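Local atomic coordinates of histidine--tRNA ligase (Thermus thermophilus HB27, PDB entry 4RDX), a protein that catalyses the ATP-dependent attachment of L-histidine to tRNA(His), releasing AMP and diphosphate, as a homodimeric class II aminoacyl-tRNA synthetase. Residues F126-Y131 / G306-V311; V104-A109 / E132-E137. All blocks are in the same frame, centred on the assembly; numbering follows the deposited sequence.

Strand 125-134 carries both contacts and so illustrates how one central strand can serve two ligand sites. In interaction 1 it pairs with strand 304-310 and supports AMP and the bound histidine; in interaction 2 its C-terminal end pairs with strand 104-113 and contributes Glu132 to the histidine pocket. Their centres lie about 13 Å apart. Asn130 N approaches Met108 O at 2.8 Å, a probable hydrogen bond that continues the sheet from one contact into the other. At the histidine site Gly306 CA packs against Glu132 OE1, 3.3 Å away. Gln128, Asn130 and Glu132 all project from the ligand-bearing face, whereas Tyr131 on the reverse brings its OH against Arg105 CD.

Interaction 1: residues F126-Y131 / G306-V311; sequences FHQVNY and GFAFGV. With AMP (adenosine monophosphate), chain C; HIS (histidine), chain D.
Gln128 and Ala308 meet beside the AMP site, the methyl CB of Ala308 lying 3.9 Å from Gln128 CD. The amide of Gln128 is divided between two tasks: NE2 donates to AMP O4' (3.2 Å, 160° at the hydrogen), while OE1 accepts a nearly straight bond from Asn130 ND2, which approaches from above the carbonyl plane. That second bond limits rotation of the amide and keeps NE2 turned to the nucleotide. Asn130 in turn rests its OD1 on Ala308 CB. Beside them, the Phe126 ring lies flat under the adenine, with AMP C5 over its centre 3.4 Å above the plane, and Gly310 N adds a weak bond to O2'. At the other end, Gly306 O comes within 2.9 Å of NE2 of the bound histidine.

Antiparallel backbone bonds join the two strands behind these groups. Val129 and Phe309 exchange two, Tyr131 and Phe307 another two, and Val311 N reaches His127 O. On the reverse face, Phe307 and Phe309 set CG between the backbone N and the carbonyl carbon (chi1 65° and 74°), which swings both rings back to the partner strand. Val129 CB thus sits over the Phe309 ring, 4.0 Å from its centroid, and Tyr131 CB lies 3.8 Å from the centroid of Phe307, both CH-pi contacts. Leu33 of helix 17-35 and Leu149 of helix 139-156 pack on this aromatic side. A motif 2 strand joined to the strand-helix unit of motif 3 is the hallmark of the class II synthetase catalytic core.

Interaction 2: residues V104-A109 / E132-E137; sequences VRLWMA and EALGSE. With HIS (histidine), chain D.
Leu106 and Leu134 form the close apolar part of this contact, their side chains meeting at about a right angle with CD1 of Leu106 3.7 Å from CD1 of Leu134. Val104 extends the same face more loosely, its CG1 4.2 Å from Leu134 CB. Beneath them, Val104 and Leu134 exchange two backbone hydrogen bonds, as do Leu106 and Glu132.

Glu132 shares this buried face but turns its carboxylate away from the partner strand. Its chain bends at chi2 (-58°), bringing OE2 to 2.6 Å from NE2 of the bound histidine in a weak hydrogen bond, bent to 122° at the hydrogen. Thr85 OG1 also bonds to OE2 and Tyr290 OH to OE1; gripped at both oxygens by other residues of the pocket, the carboxylate has little freedom to turn. With an alanine here, the ligand's NE2 would probably lose its carboxylate partner, and the hydroxyls of Thr85 and Tyr290 their bonds to it.

The opposite face is looser: Arg105 CG passes Ala133 CB at 4.3 Å, and the extended arginine runs on, partly exposed, to a salt bridge with Glu144. Beyond Leu134 the pairing ends, and Gly135 turns the chain off the sheet.

The hairpin of strands 104-113 and 125-134 thus lies between helix 85-94, whose Val89 and Tyr92 cover Leu134, and helix 139-156 on the Arg105 side, where Tyr361 of the second subunit also packs; strands 39-40 and 304-310 flank it in the sheet.

Interaction 1: residues F126-Y131 / G306-V311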
# COMPACT_ATOMS: atom_id res chain seq x y z
N PHE A 126 -3.80 -11.90 -0.77
CA PHE A 126 -4.80 -11.14 -1.51
C PHE A 126 -4.94 -9.77 -0.87
O PHE A 126 -4.29 -9.48 0.12
CB PHE A 126 -6.13 -11.89 -1.56
CG PHE A 126 -6.76 -12.13 -0.21
CD1 PHE A 126 -6.36 -13.19 0.59
CD2 PHE A 126 -7.77 -11.30 0.24
CE1 PHE A 126 -6.94 -13.40 1.82
CE2 PHE A 126 -8.35 -11.51 1.47
CZ PHE A 126 -7.94 -12.56 2.27
N HIS A 127 -5.77 -8.90 -1.44
CA HIS A 127 -5.91 -7.55 -0.89
C HIS A 127 -7.35 -7.24 -0.50
O HIS A 127 -8.29 -7.55 -1.23
CB HIS A 127 -5.34 -6.51 -1.86
CG HIS A 127 -3.88 -6.68 -2.12
ND1 HIS A 127 -3.38 -7.71 -2.89
CD2 HIS A 127 -2.81 -5.96 -1.71
CE1 HIS A 127 -2.06 -7.62 -2.94
NE2 HIS A 127 -1.69 -6.57 -2.24
N GLN A 128 -7.50 -6.62 0.66
CA GLN A 128 -8.83 -6.36 1.20
C GLN A 128 -9.04 -4.89 1.52
O GLN A 128 -8.09 -4.16 1.83
CB GLN A 128 -9.04 -7.19 2.47
CG GLN A 128 -10.08 -8.29 2.35
CD GLN A 128 -10.21 -9.09 3.63
OE1 GLN A 128 -9.76 -8.66 4.69
NE2 GLN A 128 -10.82 -10.27 3.53
N VAL A 129 -10.30 -4.47 1.41
CA VAL A 129 -10.71 -3.20 1.99
C VAL A 129 -11.66 -3.50 3.14
O VAL A 129 -12.60 -4.28 2.99
CB VAL A 129 -11.41 -2.28 0.98
CG1 VAL A 129 -11.88 -1.00 1.65
CG2 VAL A 129 -10.48 -1.97 -0.18
N ASN A 130 -11.39 -2.89 4.28
CA ASN A 130 -12.13 -3.13 5.51
C ASN A 130 -12.72 -1.84 6.05
O ASN A 130 -12.10 -0.78 5.97
CB ASN A 130 -11.21 -3.73 6.57
CG ASN A 130 -11.02 -5.22 6.41
OD1 ASN A 130 -11.61 -6.01 7.14
ND2 ASN A 130 -10.18 -5.61 5.45
N TYR A 131 -13.92 -1.95 6.61
CA TYR A 131 -14.59 -0.85 7.27
C TYR A 131 -15.12 -1.35 8.61
O TYR A 131 -15.70 -2.43 8.67
CB TYR A 131 -15.76 -0.35 6.42
CG TYR A 131 -16.70 0.58 7.16
CD1 TYR A 131 -16.42 1.93 7.28
CD2 TYR A 131 -17.89 0.10 7.72
CE1 TYR A 131 -17.27 2.79 7.94
CE2 TYR A 131 -18.75 0.95 8.39
CZ TYR A 131 -18.44 2.29 8.49
OH TYR A 131 -19.29 3.15 9.15
N GLY A 306 -19.15 -4.12 10.63
CA GLY A 306 -18.24 -3.77 9.56
C GLY A 306 -18.15 -4.77 8.45
O GLY A 306 -18.69 -5.87 8.56
N PHE A 307 -17.46 -4.41 7.37
CA PHE A 307 -17.36 -5.28 6.22
C PHE A 307 -15.96 -5.33 5.62
O PHE A 307 -15.12 -4.47 5.90
CB PHE A 307 -18.37 -4.88 5.14
CG PHE A 307 -18.12 -3.51 4.55
CD1 PHE A 307 -17.19 -3.34 3.54
CD2 PHE A 307 -18.84 -2.42 4.99
CE1 PHE A 307 -16.97 -2.09 2.98
CE2 PHE A 307 -18.63 -1.16 4.43
CZ PHE A 307 -17.68 -1.00 3.43
N ALA A 308 -15.72 -6.35 4.81
CA ALA A 308 -14.48 -6.46 4.06
C ALA A 308 -14.80 -6.95 2.66
O ALA A 308 -15.69 -7.78 2.48
CB ALA A 308 -13.51 -7.41 4.75
N PHE A 309 -14.09 -6.42 1.66
CA PHE A 309 -14.22 -6.94 0.30
C PHE A 309 -12.87 -7.16 -0.39
O PHE A 309 -11.86 -6.56 0.00
CB PHE A 309 -15.19 -6.13 -0.56
CG PHE A 309 -14.67 -4.79 -1.02
CD1 PHE A 309 -13.73 -4.70 -2.04
CD2 PHE A 309 -15.18 -3.62 -0.48
CE1 PHE A 309 -13.28 -3.46 -2.48
CE2 PHE A 309 -14.73 -2.39 -0.91
CZ PHE A 309 -13.78 -2.31 -1.91
N GLY A 310 -12.87 -8.03 -1.40
CA GLY A 310 -11.64 -8.40 -2.09
C GLY A 310 -11.41 -7.61 -3.36
O GLY A 310 -12.19 -7.70 -4.31
N VAL A 311 -10.32 -6.85 -3.38
CA VAL A 311 -9.95 -6.01 -4.53
C VAL A 311 -9.83 -6.83 -5.82
O VAL A 311 -10.26 -6.38 -6.89
CB VAL A 311 -8.63 -5.26 -4.25
CG1 VAL A 311 -8.23 -4.42 -5.45
CG2 VAL A 311 -8.77 -4.40 -3.00
P AMP C . -13.92 -12.97 4.47
O1P AMP C . -12.80 -12.47 5.35
O2P AMP C . -13.88 -14.45 4.22
O3P AMP C . -15.27 -12.41 4.84
O5' AMP C . -13.58 -12.29 3.07
C5' AMP C . -14.27 -11.13 2.63
C4' AMP C . -14.02 -10.89 1.16
O4' AMP C . -12.59 -10.88 0.92
C3' AMP C . -14.56 -11.96 0.23
O3' AMP C . -15.91 -11.75 -0.12
C2' AMP C . -13.61 -11.91 -0.96
O2' AMP C . -13.98 -10.87 -1.85
C1' AMP C . -12.29 -11.53 -0.29
N9 AMP C . -11.46 -12.71 0.02
C8 AMP C . -11.55 -13.47 1.13
N7 AMP C . -10.64 -14.48 1.12
C5 AMP C . -9.94 -14.37 -0.02
C6 AMP C . -8.83 -15.12 -0.67
N6 AMP C . -8.27 -16.20 -0.08
N1 AMP C . -8.39 -14.67 -1.87
C2 AMP C . -8.94 -13.60 -2.47
N3 AMP C . -9.94 -12.88 -1.94
C4 AMP C . -10.48 -13.21 -0.75
N HIS D . -15.40 -11.98 7.05
CA HIS D . -15.91 -10.96 7.96
C HIS D . -17.42 -10.91 7.86
O HIS D . -18.11 -10.47 8.78
CB HIS D . -15.29 -9.60 7.63
CG HIS D . -15.72 -8.50 8.55
ND1 HIS D . -16.46 -8.71 9.69
CD2 HIS D . -15.51 -7.17 8.48
CE1 HIS D . -16.69 -7.57 10.29
NE2 HIS D . -16.12 -6.60 9.58
OXT HIS D . -18.00 -11.31 6.84

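Interaction 2: residues V104-A109 / E132-E137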
# COMPACT_ATOMS: atom_id res chain seq x y z
N VAL A 104 -16.75 5.37 16.41
CA VAL A 104 -15.60 5.70 15.60
C VAL A 104 -15.58 4.80 14.37
O VAL A 104 -15.74 3.58 14.48
CB VAL A 104 -14.28 5.59 16.39
CG1 VAL A 104 -14.31 4.38 17.27
CG2 VAL A 104 -13.08 5.55 15.44
N ARG A 105 -15.42 5.42 13.20
CA ARG A 105 -15.40 4.68 11.94
C ARG A 105 -13.98 4.63 11.37
O ARG A 105 -13.32 5.65 11.18
CB ARG A 105 -16.36 5.31 10.94
CG ARG A 105 -17.80 5.37 11.43
CD ARG A 105 -18.66 6.23 10.52
NE ARG A 105 -20.07 6.22 10.91
CZ ARG A 105 -20.62 7.09 11.76
NH1 ARG A 105 -19.88 8.04 12.31
NH2 ARG A 105 -21.91 7.00 12.05
N LEU A 106 -13.52 3.41 11.11
CA LEU A 106 -12.18 3.17 10.62
C LEU A 106 -12.24 2.42 9.31
O LEU A 106 -13.16 1.62 9.09
CB LEU A 106 -11.40 2.35 11.65
CG LEU A 106 -11.41 2.82 13.10
CD1 LEU A 106 -11.09 1.66 14.03
CD2 LEU A 106 -10.42 3.96 13.31
N TRP A 107 -11.29 2.67 8.42
CA TRP A 107 -11.16 1.85 7.22
C TRP A 107 -9.69 1.57 6.92
O TRP A 107 -8.81 2.32 7.33
CB TRP A 107 -11.89 2.46 6.02
CG TRP A 107 -11.15 3.55 5.31
CD1 TRP A 107 -11.18 4.89 5.60
CD2 TRP A 107 -10.31 3.41 4.16
NE1 TRP A 107 -10.39 5.58 4.71
CE2 TRP A 107 -9.84 4.69 3.82
CE3 TRP A 107 -9.89 2.31 3.40
CZ2 TRP A 107 -8.98 4.92 2.75
CZ3 TRP A 107 -9.04 2.54 2.33
CH2 TRP A 107 -8.59 3.83 2.02
N MET A 108 -9.45 0.48 6.21
CA MET A 108 -8.09 0.03 5.95
C MET A 108 -8.03 -0.72 4.63
O MET A 108 -8.95 -1.44 4.29
CB MET A 108 -7.61 -0.89 7.07
CG MET A 108 -6.19 -1.38 6.93
SD MET A 108 -5.67 -2.35 8.36
CE MET A 108 -6.72 -3.80 8.17
N ALA A 109 -6.96 -0.54 3.87
CA ALA A 109 -6.79 -1.30 2.65
C ALA A 109 -5.41 -1.92 2.60
O ALA A 109 -4.41 -1.22 2.74
CB ALA A 109 -7.03 -0.43 1.43
N GLU A 132 -14.92 -0.57 9.67
CA GLU A 132 -15.50 -0.88 10.97
C GLU A 132 -16.11 0.35 11.63
O GLU A 132 -15.53 1.43 11.63
CB GLU A 132 -14.46 -1.49 11.92
CG GLU A 132 -13.81 -2.76 11.42
CD GLU A 132 -14.80 -3.87 11.13
OE1 GLU A 132 -15.85 -3.93 11.80
OE2 GLU A 132 -14.54 -4.68 10.21
N ALA A 133 -17.31 0.17 12.18
CA ALA A 133 -17.93 1.16 13.04
C ALA A 133 -17.97 0.56 14.43
O ALA A 133 -18.61 -0.48 14.66
CB ALA A 133 -19.32 1.50 12.56
N LEU A 134 -17.25 1.20 15.35
CA LEU A 134 -17.07 0.67 16.69
C LEU A 134 -17.61 1.60 17.77
O LEU A 134 -17.49 2.83 17.67
CB LEU A 134 -15.58 0.41 16.95
CG LEU A 134 -14.89 -0.63 16.06
CD1 LEU A 134 -13.38 -0.41 16.04
CD2 LEU A 134 -15.21 -2.03 16.53
N GLY A 135 -18.23 1.01 18.79
CA GLY A 135 -18.66 1.77 19.95
C GLY A 135 -20.16 1.99 20.07
O GLY A 135 -20.60 2.75 20.93
N SER A 136 -20.94 1.32 19.23
CA SER A 136 -22.39 1.48 19.29
C SER A 136 -23.17 0.27 18.77
O SER A 136 -22.70 -0.48 17.91
CB SER A 136 -22.80 2.76 18.56
OG SER A 136 -24.22 2.83 18.40
N GLU A 137 -24.38 0.10 19.31
CA GLU A 137 -25.26 -1.03 19.01
C GLU A 137 -26.38 -0.63 18.03
O GLU A 137 -27.10 -1.49 17.51
CB GLU A 137 -25.88 -1.56 20.31
CG GLU A 137 -26.67 -2.86 20.19
CD GLU A 137 -25.78 -4.09 20.24
OE1 GLU A 137 -24.78 -4.07 20.98
OE2 GLU A 137 -26.09 -5.07 19.53
N HIS D . -15.40 -11.98 7.05
CA HIS D . -15.91 -10.96 7.96
C HIS D . -17.42 -10.91 7.86
O HIS D . -18.11 -10.47 8.78
CB HIS D . -15.29 -9.60 7.63
CG HIS D . -15.72 -8.50 8.55
ND1 HIS D . -16.46 -8.71 9.69
CD2 HIS D . -15.51 -7.17 8.48
CE1 HIS D . -16.69 -7.57 10.29
NE2 HIS D . -16.12 -6.60 9.58
OXT HIS D . -18.00 -11.31 6.84